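B12-binding domain-containing protein (Kitasatospora setae, PDB 6WTE) binds cobalamin and a [4Fe-4S] cluster and, as the radical SAM methylase TsrM, probably transfers methyl groups from S-adenosylmethionine by a non-radical route. Local coordinates at residues 197-202 / 207-212; 258-263 / 297-302; 435-440 / 493-498; 443-448 / 470-475. One frame throughout, in Å; residues are numbered along the deposited sequence.

Interaction 1. Residues 197-202 / 207-212; sequences YRRRSG and VDNLEY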
loop_
_atom_site.group_PDB
_atom_site.type_symbol
_atom_site.label_atom_id
_atom_site.label_comp_id
_atom_site.label_asym_id
_atom_site.label_seq_id
_atom_site.Cartn_x
_atom_site.Cartn_y
_atom_site.Cartn_z
ATOM N N TYR A 197 13.564 14.166 1.902
ATOM C CA TYR A 197 12.411 14.442 1.055
ATOM C C TYR A 197 11.700 15.674 1.602
ATOM O O TYR A 197 11.335 15.711 2.781
ATOM C CB TYR A 197 11.473 13.238 0.995
ATOM C CG TYR A 197 12.145 11.925 0.613
ATOM C CD1 TYR A 197 13.263 11.892 -0.222
ATOM C CD2 TYR A 197 11.664 10.721 1.107
ATOM C CE1 TYR A 197 13.876 10.686 -0.550
ATOM C CE2 TYR A 197 12.258 9.523 0.775
ATOM C CZ TYR A 197 13.366 9.507 -0.044
ATOM O OH TYR A 197 13.951 8.293 -0.355
ATOM N N ARG A 198 11.554 16.705 0.773
ATOM C CA ARG A 198 10.985 17.959 1.248
ATOM C C ARG A 198 9.472 17.817 1.378
ATOM O O ARG A 198 8.788 17.424 0.426
ATOM C CB ARG A 198 11.379 19.110 0.324
ATOM C CG ARG A 198 12.868 19.450 0.442
ATOM C CD ARG A 198 13.276 20.684 -0.349
ATOM N NE ARG A 198 13.260 20.445 -1.788
ATOM C CZ ARG A 198 14.290 19.974 -2.487
ATOM N NH1 ARG A 198 15.437 19.690 -1.885
ATOM N NH2 ARG A 198 14.171 19.794 -3.797
ATOM N N ARG A 199 8.963 18.095 2.574
ATOM C CA ARG A 199 7.545 17.960 2.893
ATOM C C ARG A 199 7.021 19.352 3.195
ATOM O O ARG A 199 7.352 19.932 4.234
ATOM C CB ARG A 199 7.326 17.021 4.079
ATOM C CG ARG A 199 8.211 15.779 4.064
ATOM C CD ARG A 199 7.927 14.874 2.848
ATOM N NE ARG A 199 6.591 14.283 2.890
ATOM C CZ ARG A 199 6.239 13.291 3.704
ATOM N NH1 ARG A 199 7.127 12.785 4.554
ATOM N NH2 ARG A 199 5.000 12.809 3.677
ATOM N N ARG A 200 6.214 19.888 2.289
ATOM C CA ARG A 200 5.773 21.270 2.367
ATOM C C ARG A 200 4.300 21.331 2.739
ATOM O O ARG A 200 3.561 20.354 2.609
ATOM C CB ARG A 200 6.013 21.990 1.033
ATOM C CG ARG A 200 7.475 22.050 0.600
ATOM C CD ARG A 200 7.584 22.650 -0.800
ATOM N NE ARG A 200 8.953 22.985 -1.188
ATOM C CZ ARG A 200 9.645 22.357 -2.136
ATOM N NH1 ARG A 200 9.104 21.345 -2.804
ATOM N NH2 ARG A 200 10.883 22.746 -2.422
ATOM N N SER A 201 3.882 22.501 3.212
ATOM C CA SER A 201 2.490 22.752 3.548
ATOM C C SER A 201 2.120 24.165 3.132
ATOM O O SER A 201 2.929 25.089 3.255
ATOM C CB SER A 201 2.233 22.572 5.046
ATOM O OG SER A 201 2.453 21.234 5.439
ATOM N N GLY A 202 0.896 24.323 2.635
ATOM C CA GLY A 202 0.421 25.628 2.219
ATOM C C GLY A 202 1.098 26.201 0.997
ATOM O O GLY A 202 0.938 27.394 0.727
ATOM N N VAL A 207 2.481 19.131 -2.820
ATOM C CA VAL A 207 1.660 18.363 -1.888
ATOM C C VAL A 207 1.510 19.156 -0.595
ATOM O O VAL A 207 2.498 19.627 -0.017
ATOM C CB VAL A 207 2.267 16.973 -1.628
ATOM C CG1 VAL A 207 1.474 16.248 -0.565
ATOM C CG2 VAL A 207 2.284 16.133 -2.909
ATOM N N ASP A 208 0.265 19.328 -0.153
ATOM C CA ASP A 208 -0.061 20.124 1.037
ATOM C C ASP A 208 -0.178 19.181 2.231
ATOM O O ASP A 208 -1.258 18.686 2.553
ATOM C CB ASP A 208 -1.347 20.910 0.825
ATOM C CG ASP A 208 -1.560 21.983 1.886
ATOM O OD1 ASP A 208 -0.949 21.884 2.975
ATOM O OD2 ASP A 208 -2.340 22.920 1.627
ATOM N N ASN A 209 0.943 18.963 2.917
ATOM C CA ASN A 209 0.969 17.940 3.956
ATOM C C ASN A 209 0.097 18.306 5.150
ATOM O O ASN A 209 -0.583 17.434 5.706
ATOM C CB ASN A 209 2.407 17.667 4.381
ATOM C CG ASN A 209 3.137 16.786 3.380
ATOM O OD1 ASN A 209 2.990 15.568 3.402
ATOM N ND2 ASN A 209 3.910 17.401 2.489
ATOM N N LEU A 210 0.084 19.581 5.555
ATOM C CA LEU A 210 -0.732 19.957 6.706
ATOM C C LEU A 210 -2.215 19.797 6.403
ATOM O O LEU A 210 -2.992 19.401 7.279
ATOM C CB LEU A 210 -0.424 21.391 7.136
ATOM C CG LEU A 210 -1.195 21.862 8.372
ATOM C CD1 LEU A 210 -0.802 21.038 9.612
ATOM C CD2 LEU A 210 -0.971 23.342 8.601
ATOM N N GLU A 211 -2.626 20.083 5.164
ATOM C CA GLU A 211 -4.024 19.889 4.789
ATOM C C GLU A 211 -4.456 18.444 5.010
ATOM O O GLU A 211 -5.518 18.183 5.586
ATOM C CB GLU A 211 -4.238 20.289 3.327
ATOM C CG GLU A 211 -5.690 20.210 2.871
ATOM C CD GLU A 211 -6.600 21.191 3.597
ATOM O OE1 GLU A 211 -6.103 22.216 4.115
ATOM O OE2 GLU A 211 -7.822 20.939 3.648
ATOM N N TYR A 212 -3.632 17.487 4.576
ATOM C CA TYR A 212 -3.950 16.084 4.824
ATOM C C TYR A 212 -3.964 15.779 6.314
ATOM O O TYR A 212 -4.831 15.041 6.796
ATOM C CB TYR A 212 -2.945 15.182 4.117
ATOM C CG TYR A 212 -3.240 15.003 2.651
ATOM C CD1 TYR A 212 -4.168 14.063 2.227
ATOM C CD2 TYR A 212 -2.592 15.774 1.695
ATOM C CE1 TYR A 212 -4.442 13.887 0.884
ATOM C CE2 TYR A 212 -2.862 15.607 0.345
ATOM C CZ TYR A 212 -3.788 14.660 -0.050
ATOM O OH TYR A 212 -4.066 14.469 -1.382
HETATM O O HOH W 1 3.410 13.730 1.404
HETATM O O HOH W 2 5.081 19.046 -0.182
#

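Interaction 2. Residues 258-263 / 297-302; sequences SLAAQG and DNPLNR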
loop_
_atom_site.group_PDB
_atom_site.type_symbol
_atom_site.label_atom_id
_atom_site.label_comp_id
_atom_site.label_asym_id
_atom_site.label_seq_id
_atom_site.Cartn_x
_atom_site.Cartn_y
_atom_site.Cartn_z
ATOM N N SER A 258 11.277 17.924 10.346
ATOM C CA SER A 258 10.600 18.940 9.544
ATOM C C SER A 258 9.088 18.793 9.631
ATOM O O SER A 258 8.366 19.789 9.759
ATOM C CB SER A 258 11.055 18.853 8.087
ATOM O OG SER A 258 10.413 19.850 7.305
ATOM N N LEU A 259 8.589 17.557 9.565
ATOM C CA LEU A 259 7.163 17.320 9.767
ATOM C C LEU A 259 6.718 17.813 11.141
ATOM O O LEU A 259 5.739 18.561 11.260
ATOM C CB LEU A 259 6.857 15.832 9.611
ATOM C CG LEU A 259 6.984 15.274 8.193
ATOM C CD1 LEU A 259 6.787 13.760 8.177
ATOM C CD2 LEU A 259 5.977 15.970 7.284
ATOM N N ALA A 260 7.446 17.424 12.192
ATOM C CA ALA A 260 7.049 17.804 13.543
ATOM C C ALA A 260 7.080 19.313 13.733
ATOM O O ALA A 260 6.257 19.861 14.476
ATOM C CB ALA A 260 7.955 17.130 14.572
ATOM N N ALA A 261 8.011 19.998 13.069
ATOM C CA ALA A 261 8.096 21.449 13.202
ATOM C C ALA A 261 6.842 22.133 12.671
ATOM O O ALA A 261 6.468 23.205 13.162
ATOM C CB ALA A 261 9.339 21.970 12.479
ATOM N N GLN A 262 6.198 21.546 11.662
ATOM C CA GLN A 262 4.959 22.089 11.117
ATOM C C GLN A 262 3.730 21.682 11.915
ATOM O O GLN A 262 2.616 22.043 11.522
ATOM C CB GLN A 262 4.765 21.644 9.663
ATOM C CG GLN A 262 5.959 21.860 8.762
ATOM C CD GLN A 262 5.775 21.192 7.411
ATOM O OE1 GLN A 262 4.741 21.354 6.762
ATOM N NE2 GLN A 262 6.761 20.403 7.001
ATOM N N GLY A 263 3.891 20.937 13.009
ATOM C CA GLY A 263 2.758 20.448 13.770
ATOM C C GLY A 263 2.276 19.074 13.356
ATOM O O GLY A 263 1.266 18.598 13.889
ATOM N N ASP A 297 13.580 21.830 22.954
ATOM C CA ASP A 297 12.817 22.561 21.953
ATOM C C ASP A 297 12.743 21.836 20.618
ATOM O O ASP A 297 12.021 22.293 19.725
ATOM C CB ASP A 297 13.420 23.952 21.741
ATOM C CG ASP A 297 13.307 24.834 22.974
ATOM O OD1 ASP A 297 12.321 24.690 23.727
ATOM O OD2 ASP A 297 14.205 25.674 23.185
ATOM N N ASN A 298 13.473 20.739 20.450
ATOM C CA ASN A 298 13.359 19.974 19.219
ATOM C C ASN A 298 11.936 19.435 19.107
ATOM O O ASN A 298 11.449 18.787 20.048
ATOM C CB ASN A 298 14.382 18.839 19.192
ATOM C CG ASN A 298 14.462 18.154 17.836
ATOM O OD1 ASN A 298 13.450 17.744 17.274
ATOM N ND2 ASN A 298 15.671 18.047 17.299
ATOM N N PRO A 299 11.231 19.700 18.002
ATOM C CA PRO A 299 9.819 19.295 17.910
ATOM C C PRO A 299 9.613 17.796 17.928
ATOM O O PRO A 299 8.474 17.352 18.122
ATOM C CB PRO A 299 9.364 19.902 16.573
ATOM C CG PRO A 299 10.618 20.016 15.774
ATOM C CD PRO A 299 11.694 20.364 16.769
ATOM N N LEU A 300 10.667 17.005 17.718
ATOM C CA LEU A 300 10.564 15.561 17.888
ATOM C C LEU A 300 10.199 15.171 19.312
ATOM O O LEU A 300 9.821 14.017 19.541
ATOM C CB LEU A 300 11.878 14.887 17.495
ATOM C CG LEU A 300 12.251 14.925 16.014
ATOM C CD1 LEU A 300 13.647 14.366 15.805
ATOM C CD2 LEU A 300 11.241 14.159 15.184
ATOM N N ASN A 301 10.305 16.089 20.275
ATOM C CA ASN A 301 9.866 15.773 21.623
ATOM C C ASN A 301 8.355 15.610 21.730
ATOM O O ASN A 301 7.876 15.106 22.751
ATOM C CB ASN A 301 10.363 16.834 22.599
ATOM C CG ASN A 301 11.799 16.598 23.009
ATOM O OD1 ASN A 301 12.085 15.682 23.781
ATOM N ND2 ASN A 301 12.710 17.413 22.491
ATOM N N ARG A 302 7.598 16.004 20.707
ATOM C CA ARG A 302 6.163 15.754 20.664
ATOM C C ARG A 302 5.794 14.705 19.618
ATOM O O ARG A 302 4.612 14.549 19.296
ATOM C CB ARG A 302 5.410 17.064 20.408
ATOM C CG ARG A 302 5.600 18.096 21.526
ATOM C CD ARG A 302 4.810 19.381 21.286
ATOM N NE ARG A 302 5.230 20.062 20.068
ATOM C CZ ARG A 302 6.326 20.810 19.966
ATOM N NH1 ARG A 302 7.125 20.973 21.014
ATOM N NH2 ARG A 302 6.628 21.391 18.813
#

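Interaction 3. Residues 435-440 / 493-498; sequences GLQSNT and ERWHGA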
loop_
_atom_site.group_PDB
_atom_site.type_symbol
_atom_site.label_atom_id
_atom_site.label_comp_id
_atom_site.label_asym_id
_atom_site.label_seq_id
_atom_site.Cartn_x
_atom_site.Cartn_y
_atom_site.Cartn_z
ATOM N N GLY A 435 -10.968 -22.581 -5.475
ATOM C CA GLY A 435 -10.877 -21.389 -4.667
ATOM C C GLY A 435 -10.816 -20.093 -5.442
ATOM O O GLY A 435 -10.969 -19.029 -4.834
ATOM N N LEU A 436 -10.589 -20.152 -6.754
ATOM C CA LEU A 436 -10.600 -18.963 -7.597
ATOM C C LEU A 436 -12.016 -18.408 -7.695
ATOM O O LEU A 436 -12.976 -19.158 -7.892
ATOM C CB LEU A 436 -10.075 -19.328 -8.983
ATOM C CG LEU A 436 -9.345 -18.332 -9.865
ATOM C CD1 LEU A 436 -8.225 -17.697 -9.080
ATOM C CD2 LEU A 436 -8.790 -19.091 -11.043
ATOM N N GLN A 437 -12.146 -17.087 -7.590
ATOM C CA GLN A 437 -13.464 -16.471 -7.547
ATOM C C GLN A 437 -13.386 -15.049 -8.084
ATOM O O GLN A 437 -12.386 -14.352 -7.898
ATOM C CB GLN A 437 -14.018 -16.456 -6.113
ATOM C CG GLN A 437 -15.509 -16.128 -5.973
ATOM C CD GLN A 437 -15.816 -14.628 -5.944
ATOM O OE1 GLN A 437 -14.932 -13.799 -5.731
ATOM N NE2 GLN A 437 -17.080 -14.283 -6.153
ATOM N N SER A 438 -14.464 -14.622 -8.735
ATOM C CA SER A 438 -14.653 -13.216 -9.065
ATOM C C SER A 438 -16.143 -12.936 -9.142
ATOM O O SER A 438 -16.900 -13.736 -9.700
ATOM C CB SER A 438 -13.992 -12.829 -10.391
ATOM O OG SER A 438 -14.193 -11.446 -10.639
ATOM N N ASN A 439 -16.556 -11.791 -8.586
ATOM C CA ASN A 439 -17.975 -11.453 -8.546
ATOM C C ASN A 439 -18.575 -11.260 -9.928
ATOM O O ASN A 439 -19.792 -11.400 -10.082
ATOM C CB ASN A 439 -18.202 -10.180 -7.737
ATOM C CG ASN A 439 -17.903 -10.360 -6.268
ATOM O OD1 ASN A 439 -17.747 -11.482 -5.784
ATOM N ND2 ASN A 439 -17.834 -9.254 -5.545
ATOM N N THR A 440 -17.763 -10.912 -10.926
ATOM C CA THR A 440 -18.244 -10.637 -12.274
ATOM C C THR A 440 -17.823 -11.708 -13.275
ATOM O O THR A 440 -17.868 -11.473 -14.487
ATOM C CB THR A 440 -17.758 -9.261 -12.728
ATOM O OG1 THR A 440 -16.330 -9.219 -12.646
ATOM C CG2 THR A 440 -18.332 -8.177 -11.828
ATOM N N GLU A 493 -23.567 -13.113 -2.595
ATOM C CA GLU A 493 -24.290 -13.766 -1.510
ATOM C C GLU A 493 -23.383 -14.720 -0.744
ATOM O O GLU A 493 -23.476 -14.818 0.487
ATOM C CB GLU A 493 -25.508 -14.505 -2.061
ATOM C CG GLU A 493 -26.573 -14.811 -1.017
ATOM C CD GLU A 493 -27.143 -13.548 -0.398
ATOM O OE1 GLU A 493 -27.167 -13.451 0.847
ATOM O OE2 GLU A 493 -27.552 -12.645 -1.161
ATOM N N ARG A 494 -22.508 -15.443 -1.451
ATOM C CA ARG A 494 -21.552 -16.310 -0.771
ATOM C C ARG A 494 -20.590 -15.499 0.086
ATOM O O ARG A 494 -20.254 -15.901 1.206
ATOM C CB ARG A 494 -20.777 -17.152 -1.784
ATOM C CG ARG A 494 -21.613 -18.160 -2.543
ATOM C CD ARG A 494 -20.724 -19.232 -3.153
ATOM N NE ARG A 494 -21.412 -20.005 -4.183
ATOM C CZ ARG A 494 -22.165 -21.074 -3.943
ATOM N NH1 ARG A 494 -22.745 -21.713 -4.950
ATOM N NH2 ARG A 494 -22.338 -21.503 -2.699
ATOM N N TRP A 495 -20.124 -14.356 -0.430
ATOM C CA TRP A 495 -19.269 -13.499 0.384
ATOM C C TRP A 495 -20.009 -13.018 1.624
ATOM O O TRP A 495 -19.440 -12.979 2.719
ATOM C CB TRP A 495 -18.778 -12.297 -0.424
ATOM C CG TRP A 495 -17.638 -12.561 -1.361
ATOM C CD1 TRP A 495 -17.652 -12.441 -2.720
ATOM C CD2 TRP A 495 -16.310 -12.975 -1.007
ATOM N NE1 TRP A 495 -16.415 -12.754 -3.238
ATOM C CE2 TRP A 495 -15.576 -13.090 -2.207
ATOM C CE3 TRP A 495 -15.674 -13.270 0.204
ATOM C CZ2 TRP A 495 -14.238 -13.483 -2.229
ATOM C CZ3 TRP A 495 -14.343 -13.658 0.179
ATOM C CH2 TRP A 495 -13.640 -13.759 -1.027
ATOM N N HIS A 496 -21.287 -12.665 1.470
ATOM C CA HIS A 496 -22.083 -12.209 2.604
ATOM C C HIS A 496 -22.162 -13.287 3.676
ATOM O O HIS A 496 -21.975 -13.012 4.866
ATOM C CB HIS A 496 -23.483 -11.814 2.119
ATOM C CG HIS A 496 -24.308 -11.080 3.136
ATOM N ND1 HIS A 496 -24.199 -11.298 4.493
ATOM C CD2 HIS A 496 -25.278 -10.148 2.984
ATOM C CE1 HIS A 496 -25.055 -10.522 5.134
ATOM N NE2 HIS A 496 -25.721 -9.813 4.240
ATOM N N GLY A 497 -22.417 -14.530 3.267
ATOM C CA GLY A 497 -22.486 -15.612 4.235
ATOM C C GLY A 497 -21.163 -15.847 4.935
ATOM O O GLY A 497 -21.126 -16.133 6.134
ATOM N N ALA A 498 -20.058 -15.723 4.198
ATOM C CA ALA A 498 -18.749 -15.921 4.807
ATOM C C ALA A 498 -18.447 -14.829 5.823
ATOM O O ALA A 498 -17.895 -15.105 6.895
ATOM C CB ALA A 498 -17.668 -15.965 3.728
#

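Interaction 4. Residues 443-448 / 470-475; sequences GPIVLK and NFRLVC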
loop_
_atom_site.group_PDB
_atom_site.type_symbol
_atom_site.label_atom_id
_atom_site.label_comp_id
_atom_site.label_asym_id
_atom_site.label_seq_id
_atom_site.Cartn_x
_atom_site.Cartn_y
_atom_site.Cartn_z
ATOM N N GLY A 443 -18.472 -17.652 -16.021
ATOM C CA GLY A 443 -17.942 -18.990 -16.141
ATOM C C GLY A 443 -16.612 -19.164 -15.435
ATOM O O GLY A 443 -16.129 -18.268 -14.734
ATOM N N PRO A 444 -15.989 -20.328 -15.622
ATOM C CA PRO A 444 -14.745 -20.628 -14.902
ATOM C C PRO A 444 -13.618 -19.684 -15.290
ATOM O O PRO A 444 -13.444 -19.333 -16.460
ATOM C CB PRO A 444 -14.433 -22.071 -15.319
ATOM C CG PRO A 444 -15.743 -22.628 -15.795
ATOM C CD PRO A 444 -16.452 -21.470 -16.428
ATOM N N ILE A 445 -12.846 -19.281 -14.289
ATOM C CA ILE A 445 -11.705 -18.396 -14.485
ATOM C C ILE A 445 -10.503 -19.261 -14.849
ATOM O O ILE A 445 -10.023 -20.044 -14.027
ATOM C CB ILE A 445 -11.430 -17.559 -13.234
ATOM C CG1 ILE A 445 -12.663 -16.722 -12.881
ATOM C CG2 ILE A 445 -10.222 -16.662 -13.450
ATOM C CD1 ILE A 445 -12.565 -16.019 -11.534
ATOM N N VAL A 446 -10.005 -19.110 -16.071
ATOM C CA VAL A 446 -8.881 -19.894 -16.566
ATOM C C VAL A 446 -7.702 -18.946 -16.726
ATOM O O VAL A 446 -7.617 -18.200 -17.711
ATOM C CB VAL A 446 -9.211 -20.603 -17.883
ATOM C CG1 VAL A 446 -7.989 -21.339 -18.393
ATOM C CG2 VAL A 446 -10.374 -21.568 -17.691
ATOM N N LEU A 447 -6.766 -19.000 -15.784
ATOM C CA LEU A 447 -5.577 -18.165 -15.823
ATOM C C LEU A 447 -4.473 -18.840 -16.627
ATOM O O LEU A 447 -4.474 -20.056 -16.834
ATOM C CB LEU A 447 -5.070 -17.870 -14.413
ATOM C CG LEU A 447 -6.049 -17.189 -13.463
ATOM C CD1 LEU A 447 -5.405 -17.013 -12.091
ATOM C CD2 LEU A 447 -6.487 -15.855 -14.046
ATOM N N LYS A 448 -3.512 -18.026 -17.063
ATOM C CA LYS A 448 -2.359 -18.485 -17.811
ATOM C C LYS A 448 -1.087 -18.134 -17.051
ATOM O O LYS A 448 -0.919 -16.979 -16.636
ATOM C CB LYS A 448 -2.321 -17.840 -19.220
ATOM C CG LYS A 448 -3.541 -18.175 -20.075
ATOM C CD LYS A 448 -3.638 -17.320 -21.338
ATOM C CE LYS A 448 -2.513 -17.608 -22.309
ATOM N NZ LYS A 448 -2.780 -16.990 -23.654
ATOM N N ASN A 470 -13.760 -6.563 -19.649
ATOM C CA ASN A 470 -14.594 -6.178 -18.523
ATOM C C ASN A 470 -13.848 -6.407 -17.215
ATOM O O ASN A 470 -12.994 -7.289 -17.115
ATOM C CB ASN A 470 -15.894 -6.982 -18.518
ATOM C CG ASN A 470 -16.671 -6.837 -19.812
ATOM O OD1 ASN A 470 -16.816 -7.794 -20.572
ATOM N ND2 ASN A 470 -17.174 -5.640 -20.066
ATOM N N PHE A 471 -14.175 -5.597 -16.206
ATOM C CA PHE A 471 -13.590 -5.800 -14.888
ATOM C C PHE A 471 -13.957 -7.175 -14.355
ATOM O O PHE A 471 -15.129 -7.561 -14.338
ATOM C CB PHE A 471 -14.061 -4.723 -13.915
ATOM C CG PHE A 471 -13.260 -3.459 -13.987
ATOM C CD1 PHE A 471 -11.880 -3.490 -13.857
ATOM C CD2 PHE A 471 -13.887 -2.245 -14.196
ATOM C CE1 PHE A 471 -11.141 -2.322 -13.918
ATOM C CE2 PHE A 471 -13.154 -1.077 -14.268
ATOM C CZ PHE A 471 -11.783 -1.118 -14.131
ATOM N N ARG A 472 -12.939 -7.913 -13.923
ATOM C CA ARG A 472 -13.100 -9.265 -13.394
ATOM C C ARG A 472 -11.928 -9.465 -12.433
ATOM O O ARG A 472 -10.922 -10.107 -12.749
ATOM C CB ARG A 472 -13.133 -10.306 -14.513
ATOM C CG ARG A 472 -13.769 -11.624 -14.116
ATOM C CD ARG A 472 -12.734 -12.648 -13.692
ATOM N NE ARG A 472 -12.024 -13.235 -14.825
ATOM C CZ ARG A 472 -10.800 -12.881 -15.200
ATOM N NH1 ARG A 472 -10.158 -11.938 -14.541
ATOM N NH2 ARG A 472 -10.222 -13.473 -16.234
ATOM N N LEU A 473 -12.057 -8.862 -11.251
ATOM C CA LEU A 473 -11.000 -8.874 -10.247
ATOM C C LEU A 473 -10.957 -10.245 -9.588
ATOM O O LEU A 473 -11.947 -10.677 -8.988
ATOM C CB LEU A 473 -11.231 -7.783 -9.207
ATOM C CG LEU A 473 -10.769 -6.365 -9.552
ATOM C CD1 LEU A 473 -11.464 -5.827 -10.798
ATOM C CD2 LEU A 473 -11.017 -5.447 -8.360
ATOM N N VAL A 474 -9.811 -10.919 -9.696
ATOM C CA VAL A 474 -9.670 -12.319 -9.306
ATOM C C VAL A 474 -9.287 -12.419 -7.836
ATOM O O VAL A 474 -8.480 -11.621 -7.339
ATOM C CB VAL A 474 -8.630 -13.009 -10.204
ATOM C CG1 VAL A 474 -8.387 -14.414 -9.750
ATOM C CG2 VAL A 474 -9.111 -13.005 -11.650
ATOM N N CYS A 475 -9.857 -13.414 -7.141
ATOM C CA CYS A 475 -9.631 -13.642 -5.718
ATOM C C CYS A 475 -9.427 -15.123 -5.446
ATOM O O CYS A 475 -9.795 -15.981 -6.252
ATOM C CB CYS A 475 -10.810 -13.163 -4.867
ATOM S SG CYS A 475 -11.158 -11.408 -5.067
#

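Interaction 1. Residues 197-202 / 207-212
Arg200 O is gripped by two N-H groups of Asn209 at the start of helix 209-214. The backbone N of Asn209 comes in at 3.0 Å from Arg200 O, in the carbonyl plane, while ND2 of the same residue reaches that oxygen too; the Asn209 amide is also bonded to Asp23.

Helix capping supplies the next set of bonds. Asp208 is the N-cap, its CG anti to the backbone N (chi1 -167°), which puts OD1 over the first turn to accept from Glu211 N. Gly202 N meets Asp208 OD1 at 3.1 Å, on the face of the carboxylate opposite to Glu211 N. A neighbouring helix N-H, Leu210 N, goes to Ser201 OG at 2.9 Å with a bent angle of 135°; this hydroxyl also bonds Gln262 OE1.

Two waters bridge the segments. One joins Arg199 NH2, at the guanidinium edge, to Asn209 OD1; the guanidinium and amide planes stand 80° apart. The other accepts from Arg200 N and sits beside Val207 O. Outside the contact, Arg199 forms salt bridges with Asp23 and Glu255.

Three N-H groups of the first helical turn thus find oxygens, two on the loop 197-202 and one on the N-cap carboxylate.

Interaction 2. Residues 258-263 / 297-302
The C-terminal end of helix 249-261, in the radical SAM core, packs against the turn that leads into strand 304-309. Its meeting point is Ala260 with Pro299: the methyl CB of Ala260 lies 3.7 Å from Pro299 CB and 3.6 Å from Pro299 O. One residue on, Pro299 CG rests against the helix backbone, 3.8 Å from Ala261 N and 4.0 Å from Ala261 CB. Leu300 adds a looser touch through CD2, and the same side chain carries on along the helix to Val253 and Met256.

No hydrogen bond joins the two segments, but each is held in shape by its own. Asn298 makes an Asx turn, its OD1 accepting from Leu300 N at 2.9 Å on a lone pair, and Asn298 O takes both the backbone N and ND2 of Asn301. The helix finishes in a Schellman motif at Gly263, which has positive phi and whose N bonds Ala260 O at 3.0 Å.

Between the segments the contact is therefore mostly apolar and small, two alanine methyls against a proline ring. The Asx turn shapes the backbone at Pro299, the Schellman motif ends the helix just past Ala261, and a polar tie from Asn298 ND2 to Glu257 OE1 of the same helix adds to the packing.

Interaction 3. Residues 435-440 / 493-498
Trp495 donates its indole NE1 to Gln437 OE1, a bond that ties helix 491-503 to the short strand 436-437 at the far end of the curled sheet of the radical SAM core. Gln437 OE1 accepts from Trp495 NE1 at 3.1 Å, a weak bond with an N-H...O angle of 142°. Asn439 OD1 approaches as closely, 3.1 Å from Trp495 NE1, and sits at the edge of the indole in its plane. Asn439 OD1 is also 3.2 Å from Trp495 CD1, whereas Gln437 OE1 leans the other way, toward CZ2 of the six-membered ring.

The flat groups are turned steeply against one another, the Gln437 amide standing 89° from the indole plane. A bend at chi2 folds the Gln437 chain and brings its amide in front of NE1.

What positions the two oxygens is the next shell. Gln437 OE1 accepts from Gln79 NE2; Asn439 is held by its backbone N to Gln79 OE1 and, weakly, by ND2 to Phe77 O. Behind them, Gln437 pairs through its backbone with Cys475, which anchors the strand in the sheet. On the helix side, the Trp495 ring meets that of Phe477 with the planes inclined, and Phe77 also touches it.

The two acceptor side chains are locked to each other as well: Gln437 NE2 donates to Asn439 OD1 at 2.9 Å, nearly straight at 169° and in the plane of both amides.

Interaction 4. Residues 443-448 / 470-475
Ile445 packs against both Arg472 and Val474, two side chains that point the same way from the chain entering strand 475-476, which pairs with strand 436-437 in the sheet of the radical SAM core. The contact is buried, made of carbon and of the arginine's CD, NE and one guanidinium face, and no hydrogen bond crosses it.

The close part is Ile445 against Arg472. The two side chains slide past each other in opposite directions, so that Ile445 CD1 meets Arg472 CD at 4.0 Å and Ile445 CG1 lies 4.0 Å from Arg472 NE. The second branch, Ile445 CG2, is anti to the backbone N and sits over one face of the guanidinium, 3.9 Å above its plane and displaced toward the rim. Bends at chi2 (-96°) and chi3 (-76°) fold the arginine so that this face turns to the isoleucine. Its NH1 is used beyond the contact, donating to Gln462 O.

The Val474 side is a single touch. Leu447 comes near without making close contact, and also packs on Ile423, Cys427 and Leu436; Leu436 in turn packs on Ile445 and Val474 and so joins the two halves.

Away from this patch the segments diverge toward solvent. Pro444 and Asn470 are exposed and take no part in the contact, and Lys448 takes its charge to Glu458. The loop 443-448 thus meets the 470-475 chain chiefly through Ile445, whose CG2 lies 4.2 Å from Val474 CG2.

In the fold
The four contacts form two pairs on opposite sides of the chain's centre. Interactions 1 and 2, 14 Å apart between centres, share Gln262: its NE2 reaches Arg199 O at 2.9 Å, coupling the loop 197-202 to the end of helix 249-261. Interactions 3 and 4, with centres 13 Å apart, are nested, 4 lying inside the loop closed by 3, and Thr440 OG1 sits 2.7 Å from Phe471 O. The pairs do not touch; interactions 1 and 4 come no nearer than about 22 Å. Cobalamin lies between them, about 7 Å from the Arg199 side chain and about 12 Å from that of Val474, while interaction 2 stands away from the annotated sites.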